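PDB 2DUM: hypothetical protein PH0823 from Pyrococcus horikoshii, which is of unknown function but belongs to the universal stress protein A family, whose alpha/beta fold it adopts as a two-chain assembly. Local coordinates for residues Leu9-Phe14 with Asp107-Val112; Glu16-Ala21 with Gln81-Glu86; Glu23-Arg28 with Pro150-Lys155. One frame throughout, in Å; residues are numbered along the deposited sequence.

Contact 1. Residues Leu9-Phe14 with Asp107-Val112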
loop_
_atom_site.group_PDB
_atom_site.type_symbol
_atom_site.label_atom_id
_atom_site.label_comp_id
_atom_site.label_asym_id
_atom_site.label_seq_id
_atom_site.Cartn_x
_atom_site.Cartn_y
_atom_site.Cartn_z
ATOM N N LEU A 9 10.726 -4.255 -1.687
ATOM C CA LEU A 9 11.361 -3.809 -2.940
ATOM C C LEU A 9 10.875 -2.445 -3.112
ATOM O O LEU A 9 9.744 -2.109 -2.694
ATOM C CB LEU A 9 10.819 -4.616 -4.117
ATOM C CG LEU A 9 11.088 -4.559 -5.636
ATOM C CD1 LEU A 9 10.747 -3.296 -6.169
ATOM C CD2 LEU A 9 12.528 -4.822 -5.978
ATOM N N PHE A 10 11.657 -1.655 -3.795
ATOM C CA PHE A 10 11.402 -0.267 -3.779
ATOM C C PHE A 10 12.077 0.236 -4.986
ATOM O O PHE A 10 13.293 0.291 -5.022
ATOM C CB PHE A 10 12.101 0.347 -2.557
ATOM C CG PHE A 10 12.112 1.807 -2.593
ATOM C CD1 PHE A 10 13.106 2.471 -3.221
ATOM C CD2 PHE A 10 11.070 2.509 -2.108
ATOM C CE1 PHE A 10 13.116 3.799 -3.339
ATOM C CE2 PHE A 10 11.059 3.894 -2.226
ATOM C CZ PHE A 10 12.116 4.524 -2.848
ATOM N N PRO A 11 11.321 0.489 -6.018
ATOM C CA PRO A 11 11.666 1.199 -7.216
ATOM C C PRO A 11 11.882 2.693 -7.105
ATOM O O PRO A 11 10.968 3.448 -6.696
ATOM C CB PRO A 11 10.471 0.951 -8.064
ATOM C CG PRO A 11 9.972 -0.438 -7.503
ATOM C CD PRO A 11 10.000 -0.127 -6.121
ATOM N N THR A 12 13.096 3.102 -7.507
ATOM C CA THR A 12 13.459 4.516 -7.649
ATOM C C THR A 12 13.529 5.036 -9.055
ATOM O O THR A 12 14.169 4.510 -9.954
ATOM C CB THR A 12 14.777 4.967 -6.966
ATOM O OG1 THR A 12 15.078 6.327 -7.372
ATOM C CG2 THR A 12 15.960 4.047 -7.337
ATOM N N ASP A 13 12.916 6.185 -9.153
ATOM C CA ASP A 13 12.513 6.796 -10.359
ATOM C C ASP A 13 13.614 7.719 -10.671
ATOM O O ASP A 13 13.576 8.451 -11.616
ATOM C CB ASP A 13 11.309 7.624 -9.926
ATOM C CG ASP A 13 10.556 8.173 -11.085
ATOM O OD1 ASP A 13 11.116 7.912 -12.169
ATOM O OD2 ASP A 13 9.460 8.832 -10.924
ATOM N N PHE A 14 14.607 7.703 -9.818
ATOM C CA PHE A 14 15.514 8.808 -9.720
ATOM C C PHE A 14 14.821 10.127 -9.688
ATOM O O PHE A 14 15.500 11.101 -9.466
ATOM C CB PHE A 14 16.599 8.766 -10.773
ATOM C CG PHE A 14 17.592 7.740 -10.481
ATOM C CD1 PHE A 14 18.199 7.721 -9.242
ATOM C CD2 PHE A 14 17.864 6.704 -11.401
ATOM C CE1 PHE A 14 19.113 6.676 -8.948
ATOM C CE2 PHE A 14 18.786 5.639 -11.112
ATOM C CZ PHE A 14 19.409 5.614 -9.908
ATOM N N ASP A 107 6.582 -3.306 -15.652
ATOM C CA ASP A 107 6.616 -4.693 -16.003
ATOM C C ASP A 107 7.892 -5.268 -15.398
ATOM O O ASP A 107 7.973 -6.416 -14.938
ATOM C CB ASP A 107 6.508 -4.875 -17.515
ATOM C CG ASP A 107 6.405 -6.364 -17.923
ATOM O OD1 ASP A 107 7.231 -6.820 -18.766
ATOM O OD2 ASP A 107 5.534 -7.122 -17.392
ATOM N N GLU A 108 8.898 -4.434 -15.351
ATOM C CA GLU A 108 10.077 -4.899 -14.697
ATOM C C GLU A 108 9.856 -4.993 -13.180
ATOM O O GLU A 108 10.114 -6.041 -12.592
ATOM C CB GLU A 108 11.250 -4.028 -15.084
ATOM C CG GLU A 108 11.568 -4.122 -16.577
ATOM C CD GLU A 108 11.490 -5.564 -17.147
ATOM O OE1 GLU A 108 11.063 -5.718 -18.346
ATOM O OE2 GLU A 108 11.869 -6.516 -16.396
ATOM N N ILE A 109 9.358 -3.904 -12.575
ATOM C CA ILE A 109 8.890 -3.904 -11.197
ATOM C C ILE A 109 8.186 -5.226 -10.859
ATOM O O ILE A 109 8.548 -5.887 -9.901
ATOM C CB ILE A 109 7.861 -2.788 -10.929
ATOM C CG1 ILE A 109 8.285 -1.440 -11.488
ATOM C CG2 ILE A 109 7.665 -2.630 -9.514
ATOM C CD1 ILE A 109 9.451 -0.897 -10.862
ATOM N N VAL A 110 7.195 -5.614 -11.646
ATOM C CA VAL A 110 6.381 -6.739 -11.299
ATOM C C VAL A 110 7.154 -8.059 -11.516
ATOM O O VAL A 110 7.016 -9.074 -10.807
ATOM C CB VAL A 110 5.169 -6.726 -12.174
ATOM C CG1 VAL A 110 4.378 -8.009 -11.955
ATOM C CG2 VAL A 110 4.346 -5.522 -11.861
ATOM N N LYS A 111 7.978 -8.019 -12.543
ATOM C CA LYS A 111 8.791 -9.178 -12.893
ATOM C C LYS A 111 9.718 -9.444 -11.744
ATOM O O LYS A 111 9.709 -10.530 -11.201
ATOM C CB LYS A 111 9.510 -9.030 -14.267
ATOM C CG LYS A 111 8.869 -9.916 -15.374
ATOM C CD LYS A 111 8.722 -9.280 -16.740
ATOM C CE LYS A 111 10.079 -9.176 -17.389
ATOM N NZ LYS A 111 10.018 -8.303 -18.620
ATOM N N VAL A 112 10.457 -8.436 -11.335
ATOM C CA VAL A 112 11.418 -8.574 -10.256
ATOM C C VAL A 112 10.741 -8.806 -8.901
ATOM O O VAL A 112 11.267 -9.525 -8.080
ATOM C CB VAL A 112 12.263 -7.298 -10.118
ATOM C CG1 VAL A 112 12.954 -7.233 -8.758
ATOM C CG2 VAL A 112 13.293 -7.139 -11.287
#
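Thr12 OG1, just beyond the proline that meets Ile109, is gripped twice: it accepts from the backbone N of Phe14 at 2.8 Å, closing an ST turn where strand 7-11 ends, and it is also hydrogen-bonded to Lys83 NZ. Threonine suits this place because its hydroxyl can reach forward to the backbone two residues on and still take another partner. The contact itself is apolar. Pro11 leans its ring on the tip of Ile109, with CG 3.4 Å from Ile109 CD1, while CG2 of the same isoleucine lies 3.8 Å from Pro11 CG, so the delta methyl and the gamma methyl of one isoleucine both reach Pro11 CG. A turn further on, Val112 CG1 meets Leu9 CD2 at 3.7 Å. Leu9 swings its CG away from the backbone N (chi1 178°), and the two side chains cross nearly at right angles. Away from Leu9 and Pro11, Lys111 NZ bridges Asp107 OD1 and Glu108 OE1; the other oxygen of Glu108 pairs with Arg101. Through Ile109 and Val112, helix 105-115 lies against Leu9 and Pro11 of the sheet, beside strands 35-43 and 120-124, while the intervening Phe10 turns to the other face, toward helix 16-28.

Contact 2. Residues Glu16-Ala21 with Gln81-Glu86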
loop_
_atom_site.group_PDB
_atom_site.type_symbol
_atom_site.label_atom_id
_atom_site.label_comp_id
_atom_site.label_asym_id
_atom_site.label_seq_id
_atom_site.Cartn_x
_atom_site.Cartn_y
_atom_site.Cartn_z
ATOM N N GLU A 16 12.269 13.330 -8.370
ATOM C CA GLU A 16 11.802 14.039 -7.149
ATOM C C GLU A 16 11.102 13.144 -6.097
ATOM O O GLU A 16 11.523 12.996 -4.923
ATOM C CB GLU A 16 10.702 15.065 -7.610
ATOM C CG GLU A 16 11.126 16.366 -8.317
ATOM C CD GLU A 16 12.148 17.150 -7.471
ATOM O OE1 GLU A 16 13.076 16.456 -6.895
ATOM O OE2 GLU A 16 12.017 18.435 -7.395
ATOM N N GLY A 17 9.986 12.603 -6.618
ATOM C CA GLY A 17 8.947 11.876 -5.916
ATOM C C GLY A 17 9.582 10.760 -5.192
ATOM O O GLY A 17 9.166 10.467 -4.071
ATOM N N ALA A 18 10.632 10.221 -5.843
ATOM C CA ALA A 18 11.391 9.042 -5.458
ATOM C C ALA A 18 12.215 9.339 -4.242
ATOM O O ALA A 18 12.207 8.566 -3.321
ATOM C CB ALA A 18 12.240 8.609 -6.597
ATOM N N TYR A 19 12.873 10.495 -4.198
ATOM C CA TYR A 19 13.627 10.858 -3.003
ATOM C C TYR A 19 12.765 11.294 -1.852
ATOM O O TYR A 19 13.081 11.043 -0.722
ATOM C CB TYR A 19 14.568 11.994 -3.316
ATOM C CG TYR A 19 15.672 11.523 -4.178
ATOM C CD1 TYR A 19 15.627 11.714 -5.566
ATOM C CD2 TYR A 19 16.763 10.838 -3.616
ATOM C CE1 TYR A 19 16.650 11.244 -6.391
ATOM C CE2 TYR A 19 17.808 10.359 -4.427
ATOM C CZ TYR A 19 17.735 10.561 -5.816
ATOM O OH TYR A 19 18.749 10.060 -6.608
ATOM N N ARG A 20 11.691 12.003 -2.142
ATOM C CA ARG A 20 10.752 12.357 -1.127
ATOM C C ARG A 20 10.162 11.137 -0.449
ATOM O O ARG A 20 10.069 11.059 0.792
ATOM C CB ARG A 20 9.665 13.200 -1.740
ATOM C CG ARG A 20 9.841 14.742 -1.547
ATOM C CD ARG A 20 10.319 15.266 -0.122
ATOM N NE ARG A 20 9.413 15.086 1.055
ATOM C CZ ARG A 20 9.716 15.391 2.344
ATOM N NH1 ARG A 20 10.906 15.904 2.707
ATOM N NH2 ARG A 20 8.807 15.187 3.301
ATOM N N ALA A 21 9.781 10.155 -1.250
ATOM C CA ALA A 21 9.143 8.961 -0.686
ATOM C C ALA A 21 10.056 8.372 0.319
ATOM O O ALA A 21 9.628 7.896 1.364
ATOM C CB ALA A 21 8.851 8.026 -1.686
ATOM N N GLN A 81 24.070 3.143 -7.024
ATOM C CA GLN A 81 24.885 2.392 -6.119
ATOM C C GLN A 81 25.466 3.333 -5.068
ATOM O O GLN A 81 26.011 2.921 -4.052
ATOM C CB GLN A 81 25.888 1.446 -6.814
ATOM C CG GLN A 81 26.255 0.183 -5.923
ATOM C CD GLN A 81 27.160 0.504 -4.608
ATOM O OE1 GLN A 81 28.390 0.833 -4.723
ATOM N NE2 GLN A 81 26.532 0.404 -3.382
ATOM N N GLU A 82 25.247 4.609 -5.216
ATOM C CA GLU A 82 25.589 5.365 -4.062
ATOM C C GLU A 82 24.362 5.717 -3.172
ATOM O O GLU A 82 24.522 5.876 -1.986
ATOM C CB GLU A 82 26.518 6.515 -4.454
ATOM C CG GLU A 82 25.834 7.630 -5.310
ATOM C CD GLU A 82 25.104 8.698 -4.427
ATOM O OE1 GLU A 82 25.584 9.885 -4.374
ATOM O OE2 GLU A 82 24.079 8.331 -3.776
ATOM N N LYS A 83 23.153 5.786 -3.734
ATOM C CA LYS A 83 21.876 5.996 -3.002
ATOM C C LYS A 83 21.487 4.689 -2.347
ATOM O O LYS A 83 20.513 4.585 -1.646
ATOM C CB LYS A 83 20.781 6.415 -4.009
ATOM C CG LYS A 83 19.359 6.579 -3.519
ATOM C CD LYS A 83 18.336 6.728 -4.696
ATOM C CE LYS A 83 16.737 6.796 -4.263
ATOM N NZ LYS A 83 15.566 7.488 -5.123
ATOM N N ALA A 84 22.256 3.654 -2.667
ATOM C CA ALA A 84 22.186 2.343 -2.025
ATOM C C ALA A 84 22.308 2.578 -0.576
ATOM O O ALA A 84 21.540 2.057 0.185
ATOM C CB ALA A 84 23.330 1.469 -2.444
ATOM N N GLU A 85 23.288 3.360 -0.180
ATOM C CA GLU A 85 23.598 3.408 1.236
ATOM C C GLU A 85 22.821 4.444 2.092
ATOM O O GLU A 85 22.888 4.370 3.308
ATOM C CB GLU A 85 25.126 3.382 1.488
ATOM C CG GLU A 85 25.592 2.985 2.952
ATOM C CD GLU A 85 25.468 1.456 3.379
ATOM O OE1 GLU A 85 25.710 0.479 2.554
ATOM O OE2 GLU A 85 25.147 1.266 4.604
ATOM N N GLU A 86 22.052 5.346 1.499
ATOM C CA GLU A 86 21.157 6.196 2.341
ATOM C C GLU A 86 19.664 5.653 2.465
ATOM O O GLU A 86 18.946 5.807 3.500
ATOM C CB GLU A 86 21.311 7.702 1.991
ATOM C CG GLU A 86 20.013 8.527 1.738
ATOM C CD GLU A 86 19.599 8.724 0.237
ATOM O OE1 GLU A 86 20.251 8.144 -0.670
ATOM O OE2 GLU A 86 18.593 9.462 -0.035
#
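Tyr19 and Lys83 bring helices 16-28 and 69-90 together although the axes are far apart: those of segments 16-21 and 81-86 run roughly parallel, at 28°, but come no closer than 12.8 Å. At that separation a long side chain has to do most of the reaching. Lys83 does so with a nearly straight arm: its CG lies opposite the backbone N (chi1 175°), and the chain stays extended to its end. The methylenes come in over the CE2 side of the face on which NZ ends, with Lys83 CD 3.7 Å from Tyr19 CE2, and the amino group finishes over the ring centre. NZ stands 3.7 Å from the centroid of the Tyr19 ring and only 12° off the normal, a cation-pi contact over the face. Tyrosine suits the position, since its ring offers a flat pi surface to the ammonium and an apolar rim to the aliphatic part of the lysine. Ala18, small enough to leave room, approaches Lys83 NZ with its CB at 3.8 Å. The polar partner of this buried amino group lies elsewhere, in the hydroxyl of Thr12, so the lysine is held by a hydrogen bond as well as by the ring. Glu86, near the solvent, adds a looser touch: its OE2 comes to the ring edge, near the plane, 4.3 Å from Tyr19 CD2. Its carboxylate may contribute favourably to the electrostatics around the ammonium, although the two form no salt bridge. Both helices are connections of beta-alpha-beta units, one following strand 7-11 and the other following strand 35-43. Their packing side by side on one face of a parallel sheet is characteristic of the Rossmann-like fold of universal stress proteins; here a lysine-tyrosine cation-pi pair joins the two helices.

Contact 3. Residues Glu23-Arg28 with Pro150-Lys155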
loop_
_atom_site.group_PDB
_atom_site.type_symbol
_atom_site.label_atom_id
_atom_site.label_comp_id
_atom_site.label_asym_id
_atom_site.label_seq_id
_atom_site.Cartn_x
_atom_site.Cartn_y
_atom_site.Cartn_z
ATOM N N GLU A 23 12.523 10.108 2.217
ATOM C CA GLU A 23 12.333 10.854 3.506
ATOM C C GLU A 23 11.068 10.398 4.226
ATOM O O GLU A 23 11.107 9.933 5.388
ATOM C CB GLU A 23 12.228 12.356 3.304
ATOM C CG GLU A 23 13.560 12.980 2.963
ATOM C CD GLU A 23 13.468 14.112 1.891
ATOM O OE1 GLU A 23 12.586 14.098 0.980
ATOM O OE2 GLU A 23 14.321 15.026 1.933
ATOM N N VAL A 24 9.944 10.494 3.513
ATOM C CA VAL A 24 8.692 10.218 4.156
ATOM C C VAL A 24 8.792 8.862 4.823
ATOM O O VAL A 24 8.403 8.780 5.958
ATOM C CB VAL A 24 7.565 10.218 3.178
ATOM C CG1 VAL A 24 6.305 10.302 3.903
ATOM C CG2 VAL A 24 7.728 11.369 2.244
ATOM N N PHE A 25 9.339 7.821 4.161
ATOM C CA PHE A 25 9.378 6.536 4.796
ATOM C C PHE A 25 10.213 6.712 5.983
ATOM O O PHE A 25 9.863 6.251 7.070
ATOM C CB PHE A 25 10.020 5.510 3.956
ATOM C CG PHE A 25 9.865 4.110 4.505
ATOM C CD1 PHE A 25 8.649 3.477 4.522
ATOM C CD2 PHE A 25 10.944 3.388 4.978
ATOM C CE1 PHE A 25 8.503 2.182 5.036
ATOM C CE2 PHE A 25 10.774 2.037 5.482
ATOM C CZ PHE A 25 9.553 1.474 5.522
ATOM N N GLU A 26 11.300 7.465 5.805
ATOM C CA GLU A 26 12.283 7.665 6.875
ATOM C C GLU A 26 11.680 8.277 8.108
ATOM O O GLU A 26 11.915 7.770 9.197
ATOM C CB GLU A 26 13.484 8.468 6.384
ATOM C CG GLU A 26 14.197 9.356 7.481
ATOM C CD GLU A 26 15.222 8.560 8.356
ATOM O OE1 GLU A 26 14.834 8.194 9.511
ATOM O OE2 GLU A 26 16.390 8.287 7.882
ATOM N N LYS A 27 10.857 9.328 7.912
ATOM C CA LYS A 27 10.069 10.014 9.028
ATOM C C LYS A 27 8.846 9.282 9.590
ATOM O O LYS A 27 8.746 9.050 10.804
ATOM C CB LYS A 27 9.693 11.446 8.706
ATOM C CG LYS A 27 9.909 12.369 9.948
ATOM C CD LYS A 27 9.842 11.594 11.434
ATOM C CE LYS A 27 9.363 12.450 12.726
ATOM N NZ LYS A 27 7.812 12.426 12.979
ATOM N N ARG A 28 7.956 8.887 8.682
ATOM C CA ARG A 28 6.832 8.001 8.969
ATOM C C ARG A 28 7.231 6.749 9.657
ATOM O O ARG A 28 6.680 6.462 10.704
ATOM C CB ARG A 28 6.097 7.634 7.684
ATOM C CG ARG A 28 5.571 8.848 7.011
ATOM C CD ARG A 28 4.425 8.577 6.112
ATOM N NE ARG A 28 3.309 9.532 6.328
ATOM C CZ ARG A 28 2.339 9.374 7.244
ATOM N NH1 ARG A 28 1.386 10.294 7.336
ATOM N NH2 ARG A 28 2.327 8.301 8.072
ATOM N N PRO A 150 1.964 -7.699 -1.810
ATOM C CA PRO A 150 1.374 -6.503 -1.175
ATOM C C PRO A 150 2.086 -5.238 -1.543
ATOM O O PRO A 150 3.178 -5.329 -2.141
ATOM C CB PRO A 150 1.426 -6.817 0.303
ATOM C CG PRO A 150 2.519 -7.814 0.475
ATOM C CD PRO A 150 2.638 -8.574 -0.831
ATOM N N VAL A 151 1.452 -4.075 -1.321
ATOM C CA VAL A 151 1.981 -2.842 -1.906
ATOM C C VAL A 151 1.817 -1.647 -1.022
ATOM O O VAL A 151 0.707 -1.341 -0.626
ATOM C CB VAL A 151 1.351 -2.484 -3.266
ATOM C CG1 VAL A 151 1.855 -1.076 -3.776
ATOM C CG2 VAL A 151 1.686 -3.487 -4.322
ATOM N N LEU A 152 2.902 -0.935 -0.735
ATOM C CA LEU A 152 2.795 0.197 0.133
ATOM C C LEU A 152 2.842 1.451 -0.756
ATOM O O LEU A 152 3.862 1.796 -1.478
ATOM C CB LEU A 152 3.972 0.172 1.093
ATOM C CG LEU A 152 3.713 0.481 2.573
ATOM C CD1 LEU A 152 4.936 0.932 3.250
ATOM C CD2 LEU A 152 2.820 1.536 2.752
ATOM N N ILE A 153 1.751 2.183 -0.765
ATOM C CA ILE A 153 1.948 3.416 -1.499
ATOM C C ILE A 153 2.156 4.550 -0.515
ATOM O O ILE A 153 1.307 4.851 0.325
ATOM C CB ILE A 153 1.026 3.663 -2.746
ATOM C CG1 ILE A 153 0.820 5.139 -2.839
ATOM C CG2 ILE A 153 -0.275 2.927 -2.745
ATOM C CD1 ILE A 153 -0.358 5.697 -1.826
ATOM N N ILE A 154 3.356 5.100 -0.544
ATOM C CA ILE A 154 3.732 6.115 0.448
ATOM C C ILE A 154 3.474 7.419 -0.285
ATOM O O ILE A 154 3.324 7.378 -1.547
ATOM C CB ILE A 154 5.198 5.873 1.001
ATOM C CG1 ILE A 154 5.300 6.010 2.503
ATOM C CG2 ILE A 154 6.160 6.910 0.581
ATOM C CD1 ILE A 154 5.021 4.713 3.286
ATOM N N LYS A 155 3.351 8.529 0.453
ATOM C CA LYS A 155 2.901 9.764 -0.168
ATOM C C LYS A 155 3.509 11.097 0.343
ATOM O O LYS A 155 4.070 11.883 -0.451
ATOM C CB LYS A 155 1.390 9.804 -0.054
ATOM C CG LYS A 155 0.670 10.279 -1.301
ATOM C CD LYS A 155 -0.828 10.219 -1.146
ATOM C CE LYS A 155 -1.416 8.865 -1.495
ATOM N NZ LYS A 155 -2.791 9.163 -2.080
#
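Phe25 and Ile154 form the close-packed part of this contact, where helix 23-28 runs almost perpendicular to strand 151-154, at 99°. Phe25 CD1 lies 4.0 Å from Ile154 CD1, and the isoleucine methyl sits at the ring edge, near its plane. Next along the strand's inward side, Leu152 offers CD1 to Phe25 CE1 at 4.2 Å. With chi1 at -170° the phenylalanine ring points away from the backbone N and reaches both residues. Residues 152 and 154 can meet it together because alternate strand residues face the same way. Val24 is a looser neighbour, its CB 4.4 Å from Ile154 CG2; branched and flat apolar groups suit this buried seam, where the side-chain contacts are all apolar. Phe91 stacks on the phenylalanine ring from outside the two segments.

The solvent side of the helix carries the exposed, charged Glu23 and Lys27, and Glu23 makes a salt bridge to Arg20. Arg28, partly exposed, pairs with Asp158 and also packs on Pro150 of the second subunit. Helix 16-28 thus packs on the last strand of the parallel sheet, which continues through Val151, Leu152 and Ile153 into an antiparallel ladder with the second subunit. Such pairing of the final strands across a dimer is a recurring feature of universal stress proteins.

In the fold
From the N terminus, strand 7-11 opens contact 1, which closes only when helix 105-115 packs back onto it. Helix 16-28 follows directly and supplies both other contacts: its first turns reach helix 69-90 in contact 2, whose loop lies wholly within that of contact 1, and its last turns pack on strand 151-154 in contact 3. Contact 3 therefore crosses the other two. Contacts 1 and 2 meet around Thr12 and Lys83, while contacts 2 and 3 touch where Ala21 O packs on Ile154 CG2. Contact 1 ties helix 105-115 to the central strand on one face, contact 2 joins two helices on the other, and contact 3 ties one of these to the strand at the dimer interface.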